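Local coordinates for probable transcriptional regulator (Pseudomonas aeruginosa, PDB 2FBI), which probably binds DNA as a homodimer through winged helix-turn-helix domains of the MarR family and so regulates transcription, at the interface of chains A and B. Sequence-based numbering; all coordinates share one arbitrary frame. Chains: chain A/B, probable transcriptional regulator.

Contact 1: the interface of chains A and B. Residues chain A 10, 13-14, 17-18, 130, 134, 137; chain B 10, 13-14, 17-18, 130, 134, 137.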
# COMPACT_ATOMS: atom_id res chain seq x y z
N LEU A 10 -11.06 5.77 1.34
CA LEU A 10 -10.69 5.07 0.11
C LEU A 10 -9.27 4.49 0.16
O LEU A 10 -9.03 3.34 -0.21
CB LEU A 10 -10.71 6.04 -1.07
CG LEU A 10 -10.36 5.41 -2.43
CD1 LEU A 10 -11.35 4.29 -2.75
CD2 LEU A 10 -10.34 6.47 -3.57
N THR A 13 -8.73 1.81 2.82
CA THR A 13 -9.49 0.63 2.30
C THR A 13 -8.79 -0.10 1.14
O THR A 13 -8.76 -1.34 1.08
CB THR A 13 -10.94 1.02 1.94
OG1 THR A 13 -11.57 1.46 3.13
CG2 THR A 13 -11.75 -0.13 1.40
N LEU A 14 -8.19 0.65 0.21
CA LEU A 14 -7.29 0.05 -0.81
C LEU A 14 -6.17 -0.82 -0.22
O LEU A 14 -5.86 -1.88 -0.73
CB LEU A 14 -6.63 1.16 -1.66
CG LEU A 14 -7.61 1.72 -2.72
CD1 LEU A 14 -7.28 3.17 -3.13
CD2 LEU A 14 -7.64 0.82 -3.90
N ALA A 17 -7.75 -3.98 1.61
CA ALA A 17 -8.01 -4.93 0.53
C ALA A 17 -6.75 -5.60 -0.01
O ALA A 17 -6.77 -6.81 -0.27
CB ALA A 17 -8.84 -4.31 -0.59
N ARG A 18 -5.65 -4.86 -0.13
CA ARG A 18 -4.39 -5.44 -0.59
C ARG A 18 -3.81 -6.44 0.44
O ARG A 18 -3.18 -7.43 0.05
CB ARG A 18 -3.34 -4.34 -0.93
CG ARG A 18 -1.96 -4.90 -1.38
CD ARG A 18 -0.75 -3.85 -1.29
NE ARG A 18 0.53 -4.50 -1.60
CZ ARG A 18 1.40 -4.92 -0.68
NH1 ARG A 18 1.14 -4.79 0.62
NH2 ARG A 18 2.53 -5.49 -1.03
N LEU A 130 -13.36 -5.14 -10.43
CA LEU A 130 -12.50 -4.44 -9.52
C LEU A 130 -11.26 -3.88 -10.27
O LEU A 130 -10.92 -2.71 -10.09
CB LEU A 130 -12.05 -5.36 -8.35
CG LEU A 130 -11.00 -4.69 -7.45
CD1 LEU A 130 -11.62 -3.41 -6.83
CD2 LEU A 130 -10.46 -5.66 -6.38
N LEU A 134 -10.07 -0.20 -10.80
CA LEU A 134 -8.79 0.25 -10.29
C LEU A 134 -7.93 0.83 -11.42
O LEU A 134 -7.22 1.79 -11.22
CB LEU A 134 -8.05 -0.91 -9.63
CG LEU A 134 -8.53 -1.47 -8.27
CD1 LEU A 134 -7.81 -2.75 -8.03
CD2 LEU A 134 -8.30 -0.46 -7.15
N LEU A 137 -9.25 4.25 -11.78
CA LEU A 137 -8.80 5.14 -10.69
C LEU A 137 -7.38 5.66 -10.90
O LEU A 137 -7.07 6.76 -10.49
CB LEU A 137 -8.92 4.46 -9.30
CG LEU A 137 -8.68 5.32 -8.06
CD1 LEU A 137 -9.64 6.53 -8.00
CD2 LEU A 137 -8.88 4.48 -6.81
N LEU B 10 -3.16 -7.78 -9.32
CA LEU B 10 -4.16 -7.18 -8.44
C LEU B 10 -3.53 -6.30 -7.34
O LEU B 10 -3.97 -5.18 -7.08
CB LEU B 10 -4.95 -8.26 -7.72
CG LEU B 10 -6.05 -7.73 -6.78
CD1 LEU B 10 -7.06 -6.90 -7.58
CD2 LEU B 10 -6.78 -8.89 -6.04
N THR B 13 -1.59 -3.27 -8.61
CA THR B 13 -2.66 -2.35 -9.12
C THR B 13 -3.44 -1.63 -8.00
O THR B 13 -3.74 -0.43 -8.10
CB THR B 13 -3.60 -3.08 -10.10
OG1 THR B 13 -2.82 -3.49 -11.21
CG2 THR B 13 -4.71 -2.20 -10.63
N LEU B 14 -3.76 -2.34 -6.92
CA LEU B 14 -4.30 -1.69 -5.70
C LEU B 14 -3.43 -0.54 -5.17
O LEU B 14 -3.93 0.49 -4.77
CB LEU B 14 -4.45 -2.73 -4.56
CG LEU B 14 -5.71 -3.61 -4.76
CD1 LEU B 14 -5.58 -4.99 -4.09
CD2 LEU B 14 -6.91 -2.88 -4.27
N ALA B 17 -3.35 2.41 -7.85
CA ALA B 17 -4.59 3.15 -7.61
C ALA B 17 -4.56 4.00 -6.34
O ALA B 17 -5.05 5.14 -6.36
CB ALA B 17 -5.81 2.24 -7.63
N ARG B 18 -3.95 3.50 -5.26
CA ARG B 18 -3.84 4.27 -4.03
C ARG B 18 -2.89 5.49 -4.20
O ARG B 18 -3.12 6.54 -3.59
CB ARG B 18 -3.37 3.39 -2.83
CG ARG B 18 -3.17 4.17 -1.50
CD ARG B 18 -2.27 3.43 -0.41
NE ARG B 18 -2.03 4.28 0.76
CZ ARG B 18 -0.92 4.99 0.95
NH1 ARG B 18 0.07 4.96 0.06
NH2 ARG B 18 -0.77 5.74 2.02
N LEU B 130 -16.51 0.91 -6.33
CA LEU B 130 -15.17 0.53 -6.01
C LEU B 130 -15.07 0.15 -4.51
O LEU B 130 -14.50 -0.89 -4.17
CB LEU B 130 -14.16 1.65 -6.36
CG LEU B 130 -12.74 1.33 -5.88
CD1 LEU B 130 -12.25 0.03 -6.57
CD2 LEU B 130 -11.78 2.51 -6.09
N LEU B 134 -14.14 -3.22 -2.78
CA LEU B 134 -12.98 -3.33 -1.93
C LEU B 134 -13.37 -3.85 -0.54
O LEU B 134 -12.65 -4.60 0.07
CB LEU B 134 -12.30 -1.97 -1.79
CG LEU B 134 -11.52 -1.37 -2.98
CD1 LEU B 134 -11.22 0.06 -2.65
CD2 LEU B 134 -10.25 -2.17 -3.26
N LEU B 137 -13.61 -7.49 -1.05
CA LEU B 137 -12.29 -8.12 -1.14
C LEU B 137 -11.64 -8.35 0.22
O LEU B 137 -10.90 -9.30 0.40
CB LEU B 137 -11.32 -7.33 -2.06
CG LEU B 137 -9.97 -7.96 -2.41
CD1 LEU B 137 -10.15 -9.33 -3.10
CD2 LEU B 137 -9.20 -7.04 -3.34
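All eight residues that each chain brings to this patch sit on two helices, 10-22 and 124-138, with helical backbone angles throughout, and a two-fold axis relates the four helices, so that each contact has a twin with the chains exchanged. No nitrogen or oxygen of one chain comes within bonding reach of the other; this is a purely apolar helical dimer interface, of the kind by which MarR regulators pair their N- and C-terminal helices. Leucine branches do most of the work. A:Leu130 and B:Leu130 cross obliquely on the axis, tip to tip, their CD1 methyls 3.5 Å apart. With CG anti to the backbone N (chi1 173°), the side chain of A:Leu130 divides its methyls between two neighbourhoods: CD1 stays at the axis, while CD2 reaches B:Leu137 CD2 at 3.6 Å and also touches CD1 of B:Leu10, whose side chain it meets at about a right angle. A:Leu134 takes a different rotamer, CG anti to the carbonyl carbon (chi1 -72°), and lies across helix 10-22 of the partner. Its CD2 packs on the methyl of B:Ala17 (CD2 to CB 3.7 Å), its CD1 rests against the branch of B:Leu14, and its CB meets B:Thr13 CG2. That threonine presents its methyl to the partner because CG2 is anti to its own backbone N. The small B:Ala17 methyl, CB, also lies 3.9 Å from the backbone oxygen A:Leu134 O, so that the two helices pass close together there. The second self-contact on the axis joins the two Leu14 side chains, which cross obliquely with A:Leu14 CD2 3.8 Å from B:Leu14 CD2. The other methyl of A:Leu14 turns towards the root of B:Arg18, whose aliphatic start, not its guanidinium, makes the contact: A:Leu14 CD1 lies 3.7 Å from B:Arg18 CA.

Contact 2: the interface of chains A and B. Residues chain A 21-22, 25, 43, 115, 127, 131; chain B 7-11, 13.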
# COMPACT_ATOMS: atom_id res chain seq x y z
N ALA A 21 -5.69 -9.71 -0.07
CA ALA A 21 -5.14 -10.46 -1.19
C ALA A 21 -3.76 -11.00 -0.96
O ALA A 21 -3.45 -12.12 -1.43
CB ALA A 21 -5.16 -9.59 -2.51
N MET A 22 -2.91 -10.22 -0.27
CA MET A 22 -1.53 -10.63 0.01
C MET A 22 -1.40 -11.87 0.89
O MET A 22 -0.39 -12.57 0.82
CB MET A 22 -0.62 -9.51 0.58
CG MET A 22 -0.17 -8.45 -0.45
SD MET A 22 0.86 -9.03 -1.83
CE MET A 22 2.25 -9.74 -0.99
N PHE A 25 -0.57 -14.69 -1.37
CA PHE A 25 0.73 -14.82 -2.00
C PHE A 25 1.89 -14.86 -1.03
O PHE A 25 2.97 -15.25 -1.43
CB PHE A 25 1.00 -13.72 -3.09
CG PHE A 25 -0.18 -13.52 -4.07
CD1 PHE A 25 -0.32 -14.36 -5.20
CD2 PHE A 25 -1.12 -12.54 -3.83
CE1 PHE A 25 -1.42 -14.26 -6.02
CE2 PHE A 25 -2.22 -12.41 -4.69
CZ PHE A 25 -2.35 -13.28 -5.79
N ARG A 43 8.21 -8.33 -11.07
CA ARG A 43 6.99 -8.26 -11.87
C ARG A 43 7.01 -7.12 -12.90
O ARG A 43 6.58 -7.31 -14.04
CB ARG A 43 5.76 -8.06 -10.99
CG ARG A 43 5.28 -9.29 -10.23
CD ARG A 43 4.54 -10.16 -11.19
NE ARG A 43 3.11 -10.17 -10.95
CZ ARG A 43 2.19 -10.35 -11.89
NH1 ARG A 43 0.94 -10.39 -11.54
NH2 ARG A 43 2.52 -10.44 -13.18
N TYR A 115 -4.06 -16.91 -7.56
CA TYR A 115 -5.11 -16.11 -8.22
C TYR A 115 -6.40 -16.90 -8.47
O TYR A 115 -7.48 -16.36 -8.36
CB TYR A 115 -4.61 -15.47 -9.55
CG TYR A 115 -3.99 -14.13 -9.32
CD1 TYR A 115 -2.62 -13.95 -9.49
CD2 TYR A 115 -4.77 -13.04 -8.83
CE1 TYR A 115 -2.03 -12.69 -9.25
CE2 TYR A 115 -4.19 -11.81 -8.58
CZ TYR A 115 -2.81 -11.64 -8.80
OH TYR A 115 -2.23 -10.43 -8.53
N LEU A 127 -13.80 -9.85 -9.72
CA LEU A 127 -12.37 -9.60 -9.86
C LEU A 127 -12.10 -8.70 -11.09
O LEU A 127 -11.27 -7.78 -11.02
CB LEU A 127 -11.64 -10.93 -10.02
CG LEU A 127 -10.30 -11.16 -9.33
CD1 LEU A 127 -9.47 -12.12 -10.15
CD2 LEU A 127 -9.53 -9.89 -9.08
N LEU A 131 -10.59 -4.75 -11.01
CA LEU A 131 -9.43 -4.44 -11.83
C LEU A 131 -9.71 -3.36 -12.87
O LEU A 131 -8.89 -2.46 -13.05
CB LEU A 131 -8.88 -5.68 -12.51
CG LEU A 131 -8.20 -6.64 -11.56
CD1 LEU A 131 -8.15 -8.02 -12.16
CD2 LEU A 131 -6.78 -6.13 -11.19
N ARG B 7 -1.16 -12.50 -16.41
CA ARG B 7 -1.92 -12.08 -15.18
C ARG B 7 -1.50 -10.71 -14.60
O ARG B 7 -0.48 -10.63 -13.89
CB ARG B 7 -1.86 -13.17 -14.09
CG ARG B 7 -0.52 -13.87 -13.95
CD ARG B 7 -0.17 -14.01 -12.47
NE ARG B 7 1.24 -14.34 -12.24
CZ ARG B 7 1.95 -13.91 -11.20
NH1 ARG B 7 3.22 -14.26 -11.06
NH2 ARG B 7 1.41 -13.12 -10.27
N PRO B 8 -2.25 -9.63 -14.92
CA PRO B 8 -1.98 -8.35 -14.24
C PRO B 8 -2.02 -8.50 -12.71
O PRO B 8 -2.66 -9.46 -12.18
CB PRO B 8 -3.08 -7.40 -14.76
CG PRO B 8 -4.06 -8.26 -15.44
CD PRO B 8 -3.33 -9.49 -15.91
N SER B 9 -1.30 -7.63 -12.01
CA SER B 9 -1.12 -7.80 -10.59
C SER B 9 -2.21 -7.03 -9.91
O SER B 9 -2.24 -5.79 -9.97
CB SER B 9 0.24 -7.29 -10.16
OG SER B 9 0.35 -7.33 -8.76
N LEU B 10 -3.16 -7.78 -9.32
CA LEU B 10 -4.16 -7.18 -8.44
C LEU B 10 -3.53 -6.30 -7.34
O LEU B 10 -3.97 -5.18 -7.08
CB LEU B 10 -4.95 -8.26 -7.72
CG LEU B 10 -6.05 -7.73 -6.78
CD1 LEU B 10 -7.06 -6.90 -7.58
CD2 LEU B 10 -6.78 -8.89 -6.04
N THR B 11 -2.53 -6.85 -6.67
CA THR B 11 -2.00 -6.17 -5.52
C THR B 11 -1.12 -4.94 -5.91
O THR B 11 -1.19 -3.89 -5.23
CB THR B 11 -1.14 -7.13 -4.70
OG1 THR B 11 -0.18 -7.69 -5.56
CG2 THR B 11 -1.98 -8.31 -4.07
N THR B 13 -1.59 -3.27 -8.61
CA THR B 13 -2.66 -2.35 -9.12
C THR B 13 -3.44 -1.63 -8.00
O THR B 13 -3.74 -0.43 -8.10
CB THR B 13 -3.60 -3.08 -10.10
OG1 THR B 13 -2.82 -3.49 -11.21
CG2 THR B 13 -4.71 -2.20 -10.63
O HOH W 1 1.27 -10.69 -16.19
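Polar contacts pin the N-terminal segment of chain B, residues 7 to 9 and the start of helix 10-22, against chain A. A:Arg43 grips the backbone carbonyl of B:Arg7 end-on with two nitrogens: NH1 donates to O at 2.8 Å (158° at H) and NH2 to the same O at 3.1 Å, with the oxygen in the guanidinium plane. The two guanidinium groups lie face over face, planes 34° apart, B:Arg7 CZ sitting 3.6 Å from A:Arg43 CZ; the carbonyl may offset some of the repulsion expected if both are charged. At the helix start, B:Leu10 N donates to the phenol oxygen A:Tyr115 OH at 2.9 Å, a bent bond (132° at H), while B:Leu10 CB and B:Arg7 NH2 meet the edge of the tyrosine ring. Beyond these bonds, B:Leu10 CD1 packs on A:Leu131 CD2, and B:Thr11, with CG2 anti to its carbonyl carbon, turns that methyl into chain A, CG2 lying 3.7 Å from A:Met22 SD and also touching A:Ala21 CB. The bent chain of A:Met22 crosses that threonine at about a right angle. In the second shell, A:Phe25 CZ sits over the centre of one face of the A:Tyr115 ring and may steady it. Water 1 joins A:Arg43 NH2 to B:Arg7 N. Within chain B, B:Thr13 OG1 donates back to the carbonyl B:Ser9 O at 2.7 Å, across the first turn of the helix and from above the carbonyl plane.

The C-alpha centres of contact 1 and contact 2 lie about 10 Å apart, and B:Leu10 and B:Thr13 belong to both. Helices 10-22 and 124-138 run through the two patches, so contact 2 continues the apolar seam of contact 1 outward to the extended N-terminal segment. There chain B reaches helices 36-48 and 98-122 of chain A, and polar groups join the apolar ones. Two-fold symmetry supplies a second copy of contact 2. The N-terminal arms thus embrace the opposite subunits, which fits a MarR-type dimer that could set the spacing of its two DNA-binding domains.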